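Side-chain contacts in ABC transporter periplasmic-binding protein YTFQ (Escherichia coli, PDB 2VK2), which binds both alpha- and beta-galactofuranose in the periplasm and serves as the solute-binding component of an ABC transporter: residues A[8-13]-A[89-94]; A[17-22]-A[247-252]; A[33-38]-A[254-259]. All coordinates share one frame; numbering follows the deposited sequence. Where two conformers were deposited one is given.

Contact 1 (A[8-13]-A[89-94]); sequences SQVGSE and LDRSID. With GZL (beta-D-galactofuranose), chain B.
Glu13 and Arg91 meet directly through only one long salt bridge, OE2 to NH2 at 3.4 Å, while beta-D-galactofuranose joins the same two side chains by shorter bonds. The arrangement illustrates how a periplasmic binding protein builds its sugar site from loops that follow parallel strands of one sheet, here 4-9 and 86-89. The bend of the Glu13 side chain (chi2 -77°) carries the carboxylate toward the anomeric hydroxyl, and O1 of the sugar donates to OE2 of Glu13 at 2.6 Å. That oxygen also forms a salt bridge with Arg17, so one carboxylate oxygen serves a sugar hydroxyl and two arginines. Arg91 reaches in with its chain extended from CG to NE and uses two neighbouring N-H groups. NE donates to the sugar O5 at 2.9 Å, near the plane of the guanidinium, and NH2 gives an almost straight bond to the ring oxygen O4 (3.0 Å, 169°). O5 is used in both directions, since its own proton goes to Asp90 OD1 at 2.7 Å. The backbone O of Asp90 then accepts from the sugar O6 at 2.8 Å, fixing the far end of the exocyclic arm. Over one face of the Arg91 guanidinium lies CG2 of Val10, an apolar floor for the charged group, whose NH1 is satisfied by Val67 O. Gln9 folds back on its own strand end: its OE1 takes the N-H of Val10 at 2.9 Å, the N-H pointing at a lone pair within the plane of the amide carbonyl.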
loop_
_atom_site.group_PDB
_atom_site.type_symbol
_atom_site.label_atom_id
_atom_site.label_comp_id
_atom_site.label_asym_id
_atom_site.label_seq_id
_atom_site.Cartn_x
_atom_site.Cartn_y
_atom_site.Cartn_z
ATOM N N SER A 8 -9.874 -5.892 -11.490
ATOM C CA SER A 8 -9.941 -6.763 -10.327
ATOM C C SER A 8 -9.243 -6.068 -9.165
ATOM O O SER A 8 -8.013 -6.018 -9.101
ATOM C CB SER A 8 -9.291 -8.119 -10.603
ATOM O OG SER A 8 -9.305 -8.911 -9.428
ATOM N N GLN A 9 -10.057 -5.525 -8.264
ATOM C CA GLN A 9 -9.607 -4.780 -7.098
ATOM C C GLN A 9 -9.522 -5.738 -5.906
ATOM O O GLN A 9 -10.299 -6.691 -5.813
ATOM C CB GLN A 9 -10.606 -3.631 -6.850
ATOM C CG GLN A 9 -10.339 -2.687 -5.676
ATOM C CD GLN A 9 -8.962 -2.056 -5.709
ATOM O OE1 GLN A 9 -7.956 -2.756 -5.669
ATOM N NE2 GLN A 9 -8.908 -0.725 -5.746
ATOM N N VAL A 10 -8.567 -5.498 -5.010
ATOM C CA VAL A 10 -8.341 -6.372 -3.852
ATOM C C VAL A 10 -9.547 -6.367 -2.922
ATOM O O VAL A 10 -9.988 -7.412 -2.440
ATOM C CB VAL A 10 -7.097 -5.922 -3.043
ATOM C CG1 VAL A 10 -6.945 -6.745 -1.763
ATOM C CG2 VAL A 10 -5.840 -6.006 -3.891
ATOM N N GLY A 11 -10.070 -5.170 -2.681
ATOM C CA GLY A 11 -11.146 -4.955 -1.727
ATOM C C GLY A 11 -11.136 -3.508 -1.283
ATOM O O GLY A 11 -10.809 -2.622 -2.065
ATOM N N SER A 12 -11.489 -3.272 -0.023
ATOM C CA SER A 12 -11.535 -1.922 0.539
ATOM C C SER A 12 -10.980 -1.936 1.959
ATOM O O SER A 12 -11.567 -1.359 2.876
ATOM C CB SER A 12 -12.975 -1.401 0.527
ATOM O OG SER A 12 -13.825 -2.270 1.252
ATOM N N GLU A 13 -9.837 -2.593 2.133
ATOM C CA GLU A 13 -9.269 -2.827 3.459
ATOM C C GLU A 13 -8.722 -1.559 4.116
ATOM O O GLU A 13 -8.632 -1.496 5.343
ATOM C CB GLU A 13 -8.192 -3.927 3.420
ATOM C CG GLU A 13 -6.856 -3.559 2.755
ATOM C CD GLU A 13 -6.889 -3.533 1.232
ATOM O OE1 GLU A 13 -7.924 -3.874 0.618
ATOM O OE2 GLU A 13 -5.853 -3.156 0.645
ATOM N N LEU A 89 -1.630 -2.984 -10.908
ATOM C CA LEU A 89 -1.684 -1.729 -10.095
ATOM C C LEU A 89 -1.338 -2.026 -8.660
ATOM O O LEU A 89 -1.875 -2.900 -8.055
ATOM C CB LEU A 89 -3.106 -1.133 -10.170
ATOM C CG LEU A 89 -3.540 -0.386 -11.452
ATOM C CD1 LEU A 89 -3.446 -1.191 -12.768
ATOM C CD2 LEU A 89 -4.963 0.132 -11.212
ATOM N N ASP A 90 -0.392 -1.204 -8.197
ATOM C CA ASP A 90 -0.081 -0.992 -6.758
ATOM C C ASP A 90 0.552 -2.156 -5.981
ATOM O O ASP A 90 1.192 -1.928 -5.002
ATOM C CB ASP A 90 -1.287 -0.341 -6.020
ATOM C CG ASP A 90 -2.315 -1.325 -5.509
ATOM O OD1 ASP A 90 -2.020 -2.141 -4.677
ATOM O OD2 ASP A 90 -3.475 -1.211 -5.901
ATOM N N ARG A 91 0.396 -3.367 -6.483
ATOM C CA ARG A 91 1.224 -4.547 -6.040
ATOM C C ARG A 91 1.774 -5.266 -7.269
ATOM O O ARG A 91 1.259 -5.130 -8.320
ATOM C CB ARG A 91 0.398 -5.510 -5.195
ATOM C CG ARG A 91 -0.227 -4.811 -3.931
ATOM C CD ARG A 91 -0.840 -5.809 -2.996
ATOM N NE ARG A 91 -1.481 -5.041 -1.860
ATOM C CZ ARG A 91 -2.348 -5.542 -1.012
ATOM N NH1 ARG A 91 -2.663 -6.813 -0.977
ATOM N NH2 ARG A 91 -2.939 -4.757 -0.136
ATOM N N SER A 92 2.820 -6.024 -6.989
ATOM C CA SER A 92 3.552 -6.720 -8.039
ATOM C C SER A 92 3.375 -8.229 -7.929
ATOM O O SER A 92 2.919 -8.747 -6.911
ATOM C CB SER A 92 5.037 -6.370 -7.952
ATOM O OG SER A 92 5.263 -4.994 -8.205
ATOM N N ILE A 93 3.742 -8.930 -8.997
ATOM C CA ILE A 93 3.713 -10.387 -9.002
ATOM C C ILE A 93 5.108 -10.934 -9.256
ATOM O O ILE A 93 5.980 -10.242 -9.787
ATOM C CB ILE A 93 2.699 -10.950 -10.034
ATOM C CG1 ILE A 93 3.135 -10.651 -11.472
ATOM C CG2 ILE A 93 1.305 -10.386 -9.761
ATOM C CD1 ILE A 93 2.196 -11.231 -12.517
ATOM N N ASP A 94 5.295 -12.183 -8.843
ATOM C CA ASP A 94 6.548 -12.891 -9.047
ATOM C C ASP A 94 6.318 -13.976 -10.096
ATOM O O ASP A 94 5.821 -15.055 -9.783
ATOM C CB ASP A 94 7.035 -13.492 -7.725
ATOM C CG ASP A 94 8.433 -14.083 -7.819
ATOM O OD1 ASP A 94 9.206 -13.691 -8.720
ATOM O OD2 ASP A 94 8.764 -14.941 -6.974
HETATM C C6 GZL B . -0.029 -0.093 -1.819
HETATM C C5 GZL B . -0.745 -1.151 -1.388
HETATM C C4 GZL B . -1.337 -1.262 0.005
HETATM C C3 GZL B . -1.466 -0.060 0.900
HETATM C C2 GZL B . -2.670 -0.031 1.455
HETATM O O6 GZL B . 0.488 -0.056 -3.050
HETATM O O5 GZL B . -0.879 -2.216 -2.186
HETATM O O4 GZL B . -2.681 -1.757 -0.067
HETATM O O3 GZL B . -0.461 0.774 1.141
HETATM C C1 GZL B . -3.519 -1.120 0.904
HETATM O O2 GZL B . -3.150 0.827 2.357
HETATM O O1 GZL B . -3.901 -2.054 1.908
#

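Contact 2 (A[17-22]-A[247-252]); sequences RAAETN and LTPNMA. With GZL (beta-D-galactofuranose), chain B.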
loop_
_atom_site.group_PDB
_atom_site.type_symbol
_atom_site.label_atom_id
_atom_site.label_comp_id
_atom_site.label_asym_id
_atom_site.label_seq_id
_atom_site.Cartn_x
_atom_site.Cartn_y
_atom_site.Cartn_z
ATOM N N ARG A 17 -6.937 2.373 -0.345
ATOM C CA ARG A 17 -7.499 1.596 -1.452
ATOM C C ARG A 17 -8.865 2.130 -1.867
ATOM O O ARG A 17 -9.194 2.132 -3.047
ATOM C CB ARG A 17 -7.581 0.101 -1.143
ATOM C CG ARG A 17 -7.934 -0.720 -2.397
ATOM C CD ARG A 17 -7.641 -2.204 -2.260
ATOM N NE ARG A 17 -6.222 -2.433 -2.025
ATOM C CZ ARG A 17 -5.277 -2.411 -2.959
ATOM N NH1 ARG A 17 -5.565 -2.214 -4.236
ATOM N NH2 ARG A 17 -4.022 -2.596 -2.596
ATOM N N ALA A 18 -9.645 2.605 -0.902
ATOM C CA ALA A 18 -10.916 3.253 -1.212
ATOM C C ALA A 18 -10.691 4.461 -2.121
ATOM O O ALA A 18 -11.437 4.671 -3.077
ATOM C CB ALA A 18 -11.635 3.670 0.063
ATOM N N ALA A 19 -9.659 5.245 -1.826
ATOM C CA ALA A 19 -9.290 6.381 -2.666
ATOM C C ALA A 19 -8.813 5.931 -4.047
ATOM O O ALA A 19 -9.152 6.553 -5.050
ATOM C CB ALA A 19 -8.222 7.231 -1.985
ATOM N N GLU A 20 -8.027 4.855 -4.101
ATOM C CA GLU A 20 -7.571 4.319 -5.385
ATOM C C GLU A 20 -8.759 3.937 -6.272
ATOM O O GLU A 20 -8.759 4.217 -7.470
ATOM C CB GLU A 20 -6.667 3.101 -5.185
ATOM C CG GLU A 20 -6.034 2.589 -6.475
ATOM C CD GLU A 20 -5.499 1.177 -6.359
ATOM O OE1 GLU A 20 -6.157 0.333 -5.716
ATOM O OE2 GLU A 20 -4.414 0.920 -6.922
ATOM N N THR A 21 -9.756 3.295 -5.675
ATOM C CA THR A 21 -10.983 2.938 -6.380
ATOM C C THR A 21 -11.723 4.185 -6.877
ATOM O O THR A 21 -12.142 4.241 -8.034
ATOM C CB THR A 21 -11.896 2.080 -5.483
ATOM O OG1 THR A 21 -11.272 0.808 -5.257
ATOM C CG2 THR A 21 -13.260 1.863 -6.126
ATOM N N ASN A 22 -11.870 5.184 -6.012
ATOM C CA ASN A 22 -12.516 6.444 -6.394
ATOM C C ASN A 22 -11.812 7.104 -7.573
ATOM O O ASN A 22 -12.454 7.556 -8.522
ATOM C CB ASN A 22 -12.530 7.427 -5.218
ATOM C CG ASN A 22 -13.491 7.023 -4.113
ATOM O OD1 ASN A 22 -14.425 6.251 -4.328
ATOM N ND2 ASN A 22 -13.268 7.558 -2.918
ATOM N N LEU A 247 1.768 7.889 -0.716
ATOM C CA LEU A 247 1.575 7.006 -1.859
ATOM C C LEU A 247 0.405 7.548 -2.665
ATOM O O LEU A 247 -0.701 7.668 -2.143
ATOM C CB LEU A 247 1.251 5.594 -1.380
ATOM C CG LEU A 247 0.894 4.564 -2.457
ATOM C CD1 LEU A 247 2.105 4.253 -3.323
ATOM C CD2 LEU A 247 0.352 3.308 -1.812
ATOM N N THR A 248 0.628 7.876 -3.935
ATOM C CA THR A 248 -0.464 8.404 -4.749
ATOM C C THR A 248 -1.583 7.372 -4.890
ATOM O O THR A 248 -1.315 6.208 -5.170
ATOM C CB THR A 248 -0.012 8.862 -6.149
ATOM O OG1 THR A 248 -1.138 9.403 -6.847
ATOM C CG2 THR A 248 0.577 7.710 -6.955
ATOM N N PRO A 249 -2.843 7.782 -4.656
ATOM C CA PRO A 249 -3.948 6.895 -5.008
ATOM C C PRO A 249 -4.145 6.733 -6.517
ATOM O O PRO A 249 -4.857 5.825 -6.934
ATOM C CB PRO A 249 -5.173 7.585 -4.385
ATOM C CG PRO A 249 -4.624 8.578 -3.428
ATOM C CD PRO A 249 -3.325 9.010 -4.005
ATOM N N ASN A 250 -3.527 7.596 -7.322
ATOM C CA ASN A 250 -3.715 7.554 -8.769
ATOM C C ASN A 250 -2.791 6.546 -9.449
ATOM O O ASN A 250 -1.853 6.903 -10.169
ATOM C CB ASN A 250 -3.548 8.945 -9.382
ATOM C CG ASN A 250 -4.057 9.012 -10.810
ATOM O OD1 ASN A 250 -4.564 8.025 -11.349
ATOM N ND2 ASN A 250 -3.922 10.176 -11.432
ATOM N N MET A 251 -3.087 5.277 -9.212
ATOM C CA MET A 251 -2.414 4.178 -9.887
ATOM C C MET A 251 -3.077 3.886 -11.227
ATOM O O MET A 251 -2.412 3.458 -12.167
ATOM C CB MET A 251 -2.444 2.934 -9.001
ATOM C CG MET A 251 -1.678 3.108 -7.706
ATOM S SD MET A 251 0.098 3.112 -7.981
ATOM C CE MET A 251 0.694 3.573 -6.353
ATOM N N ALA A 252 -4.382 4.133 -11.316
ATOM C CA ALA A 252 -5.135 3.843 -12.538
ATOM C C ALA A 252 -4.791 4.794 -13.684
ATOM O O ALA A 252 -4.762 4.379 -14.844
ATOM C CB ALA A 252 -6.631 3.866 -12.258
HETATM C C6 GZL B . -0.029 -0.093 -1.819
HETATM C C5 GZL B . -0.745 -1.151 -1.388
HETATM C C4 GZL B . -1.337 -1.262 0.005
HETATM C C3 GZL B . -1.466 -0.060 0.900
HETATM C C2 GZL B . -2.670 -0.031 1.455
HETATM O O6 GZL B . 0.488 -0.056 -3.050
HETATM O O5 GZL B . -0.879 -2.216 -2.186
HETATM O O4 GZL B . -2.681 -1.757 -0.067
HETATM O O3 GZL B . -0.461 0.774 1.141
HETATM C C1 GZL B . -3.519 -1.120 0.904
HETATM O O2 GZL B . -3.150 0.827 2.357
HETATM O O1 GZL B . -3.901 -2.054 1.908
HETATM O O HOH W 1 -6.337 4.860 -9.079
#
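Helix 15-31 runs so close to the turn ahead of helix 252-265 that the CA atoms of Glu20 and Pro249 are 4.5 Å apart, near enough for a CA-H...O contact from Glu20 to the Pro249 carbonyl. Segment 247-252 carries the chain from the sheet of one lobe to a helix of the other, the kind of crossing that links the two lobes in type I periplasmic binding proteins. It is shaped by an ST turn, in which Thr248 OG1 accepts from Asn250 N at 3.0 Å, and by an inverse gamma turn centred on Asn250, whose OD1 caps Gly253 N. A water fastens the turn to the helix, donating to Glu20 O and, at 2.8 Å, to Pro249 O, while accepting from Ala252 N. Apolar contact is small: CB of Ala19 meets CB of Pro249 at 3.9 Å. The extended Glu20 side chain lies across the root of Met251, OE2 standing 3.5 Å from Met251 CB; the bend at chi2 (-73°) then leads the thioether away. The other carboxylate oxygen of Glu20, OE1, accepts from Gln9 NE2 and pairs with Arg17 NH1 at 3.0 Å. This second-shell carboxylate thus positions Arg17, whose NH2 donates to the sugar O4 at a bent 138°. From the opposite segment Leu247 closes in on the exocyclic end of the sugar, its CD2 3.4 Å from C6.

Contact 3 (A[33-38]-A[254-259]); sequences ITLKIA and PAFDAL
The ring of Phe256 is met by two aliphatic side chains that approach it differently. Leu35 comes to the rim, near the ring plane and at about a right angle to the aromatic side chain, with its CD1 4.2 Å from CZ of Phe256. Ile33 crosses obliquely: its CD1 sits 3.6 Å from CD1 of Phe256, and its other branch reaches the next ring atom, CG2 lying 4.0 Å from CE1. Both branches can touch because CG1 stands beside the backbone N (chi1 -67°) and CG2 beside the carbonyl carbon, which sets both on the same side of the ring plane. The backbones themselves stay apart, the nearest CA atoms, of Ile33 and Phe256, being 8.9 Å from each other, so the ring does the bridging. Phe63 meets the same ring with the planes at about 45°, and Glu27 and Arg31 of helix 15-31 also touch it. An alanine in place of Phe256 would remove the ring and is likely to leave Ile33 and Leu35 without their aromatic partner and a gap between helix and sheet. Ile33, at the approach to strand 34-39, and Leu35 within it pack helix 252-265 against the parallel sheet, the helix-on-sheet layering of the Rossmann-like alpha/beta lobes of type I periplasmic binding proteins.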
loop_
_atom_site.group_PDB
_atom_site.type_symbol
_atom_site.label_atom_id
_atom_site.label_comp_id
_atom_site.label_asym_id
_atom_site.label_seq_id
_atom_site.Cartn_x
_atom_site.Cartn_y
_atom_site.Cartn_z
ATOM N N ILE A 33 -13.916 6.059 -20.678
ATOM C CA ILE A 33 -13.665 4.624 -20.589
ATOM C C ILE A 33 -14.691 4.003 -19.649
ATOM O O ILE A 33 -14.973 4.549 -18.580
ATOM C CB ILE A 33 -12.233 4.352 -20.077
ATOM C CG1 ILE A 33 -11.210 4.819 -21.117
ATOM C CG2 ILE A 33 -12.037 2.867 -19.760
ATOM C CD1 ILE A 33 -9.778 4.822 -20.622
ATOM N N THR A 34 -15.266 2.879 -20.068
ATOM C CA THR A 34 -16.185 2.117 -19.234
ATOM C C THR A 34 -15.366 1.228 -18.305
ATOM O O THR A 34 -14.619 0.369 -18.766
ATOM C CB THR A 34 -17.122 1.246 -20.098
ATOM O OG1 THR A 34 -17.867 2.085 -20.990
ATOM C CG2 THR A 34 -18.086 0.456 -19.232
ATOM N N LEU A 35 -15.495 1.448 -17.001
ATOM C CA LEU A 35 -14.722 0.706 -16.016
ATOM C C LEU A 35 -15.636 -0.182 -15.190
ATOM O O LEU A 35 -16.581 0.298 -14.564
ATOM C CB LEU A 35 -13.978 1.674 -15.097
ATOM C CG LEU A 35 -13.064 1.037 -14.048
ATOM C CD1 LEU A 35 -11.913 0.289 -14.705
ATOM C CD2 LEU A 35 -12.541 2.092 -13.090
ATOM N N LYS A 36 -15.351 -1.481 -15.206
ATOM C CA LYS A 36 -16.039 -2.447 -14.366
ATOM C C LYS A 36 -15.092 -2.847 -13.253
ATOM O O LYS A 36 -13.972 -3.281 -13.521
ATOM C CB LYS A 36 -16.416 -3.683 -15.176
ATOM C CG LYS A 36 -17.134 -3.368 -16.475
ATOM C CD LYS A 36 -17.600 -4.628 -17.178
ATOM C CE LYS A 36 -18.747 -5.289 -16.431
ATOM N NZ LYS A 36 -19.435 -6.307 -17.253
ATOM N N ILE A 37 -15.531 -2.696 -12.008
ATOM C CA ILE A 37 -14.692 -3.027 -10.864
ATOM C C ILE A 37 -15.251 -4.237 -10.125
ATOM O O ILE A 37 -16.405 -4.237 -9.693
ATOM C CB ILE A 37 -14.552 -1.841 -9.888
ATOM C CG1 ILE A 37 -14.053 -0.594 -10.626
ATOM C CG2 ILE A 37 -13.593 -2.201 -8.764
ATOM C CD1 ILE A 37 -13.867 0.616 -9.734
ATOM N N ALA A 38 -14.425 -5.271 -10.007
ATOM C CA ALA A 38 -14.749 -6.449 -9.213
ATOM C C ALA A 38 -14.013 -6.358 -7.883
ATOM O O ALA A 38 -12.818 -6.067 -7.846
ATOM C CB ALA A 38 -14.353 -7.722 -9.958
ATOM N N PRO A 254 -1.889 6.375 -14.768
ATOM C CA PRO A 254 -0.787 5.886 -15.602
ATOM C C PRO A 254 -1.097 4.589 -16.365
ATOM O O PRO A 254 -0.586 4.395 -17.469
ATOM C CB PRO A 254 0.351 5.680 -14.595
ATOM C CG PRO A 254 0.025 6.591 -13.467
ATOM C CD PRO A 254 -1.467 6.569 -13.369
ATOM N N ALA A 255 -1.926 3.716 -15.798
ATOM C CA ALA A 255 -2.338 2.499 -16.501
ATOM C C ALA A 255 -3.232 2.834 -17.693
ATOM O O ALA A 255 -3.044 2.291 -18.784
ATOM C CB ALA A 255 -3.040 1.544 -15.555
ATOM N N PHE A 256 -4.190 3.737 -17.491
ATOM C CA PHE A 256 -5.026 4.220 -18.595
ATOM C C PHE A 256 -4.187 4.922 -19.665
ATOM O O PHE A 256 -4.434 4.739 -20.854
ATOM C CB PHE A 256 -6.114 5.184 -18.106
ATOM C CG PHE A 256 -7.238 4.527 -17.339
ATOM C CD1 PHE A 256 -7.924 3.434 -17.859
ATOM C CD2 PHE A 256 -7.642 5.039 -16.112
ATOM C CE1 PHE A 256 -8.966 2.847 -17.154
ATOM C CE2 PHE A 256 -8.683 4.459 -15.402
ATOM C CZ PHE A 256 -9.345 3.359 -15.925
ATOM N N ASP A 257 -3.208 5.725 -19.246
ATOM C CA ASP A 257 -2.297 6.389 -20.191
ATOM C C ASP A 257 -1.618 5.365 -21.097
ATOM O O ASP A 257 -1.602 5.516 -22.319
ATOM C CB ASP A 257 -1.210 7.189 -19.457
ATOM C CG ASP A 257 -1.736 8.451 -18.800
ATOM O OD1 ASP A 257 -2.767 8.981 -19.249
ATOM O OD2 ASP A 257 -1.096 8.918 -17.836
ATOM N N ALA A 258 -1.056 4.328 -20.484
ATOM C CA ALA A 258 -0.366 3.265 -21.215
ATOM C C ALA A 258 -1.320 2.496 -22.126
ATOM O O ALA A 258 -0.977 2.181 -23.267
ATOM C CB ALA A 258 0.317 2.316 -20.242
ATOM N N LEU A 259 -2.516 2.200 -21.622
ATOM C CA LEU A 259 -3.527 1.484 -22.403
ATOM C C LEU A 259 -3.938 2.267 -23.647
ATOM O O LEU A 259 -3.988 1.711 -24.743
ATOM C CB LEU A 259 -4.766 1.191 -21.547
ATOM C CG LEU A 259 -5.972 0.574 -22.263
ATOM C CD1 LEU A 259 -5.600 -0.755 -22.908
ATOM C CD2 LEU A 259 -7.133 0.400 -21.299
#

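In the fold
All three contacts are buried, yet their chemistry changes with distance from the sugar. Contacts 1 and 2 both touch the ligand and form one polar network: Arg17 of contact 2 bonds to Gln9 of contact 1, and Asp90 OD2 comes within 2.5 Å of Glu20 OE2, a spacing at which the two carboxyl groups would probably share a proton. Contact 3, farther from the centre of the chain, is wholly apolar and belongs to the body of the lobe. Strands 4-9 and 34-39 are sheet neighbours, so contacts 1 and 3 share one sheet, while contact 2 uses the loop leading into helix 252-265 and contact 3 the helix itself.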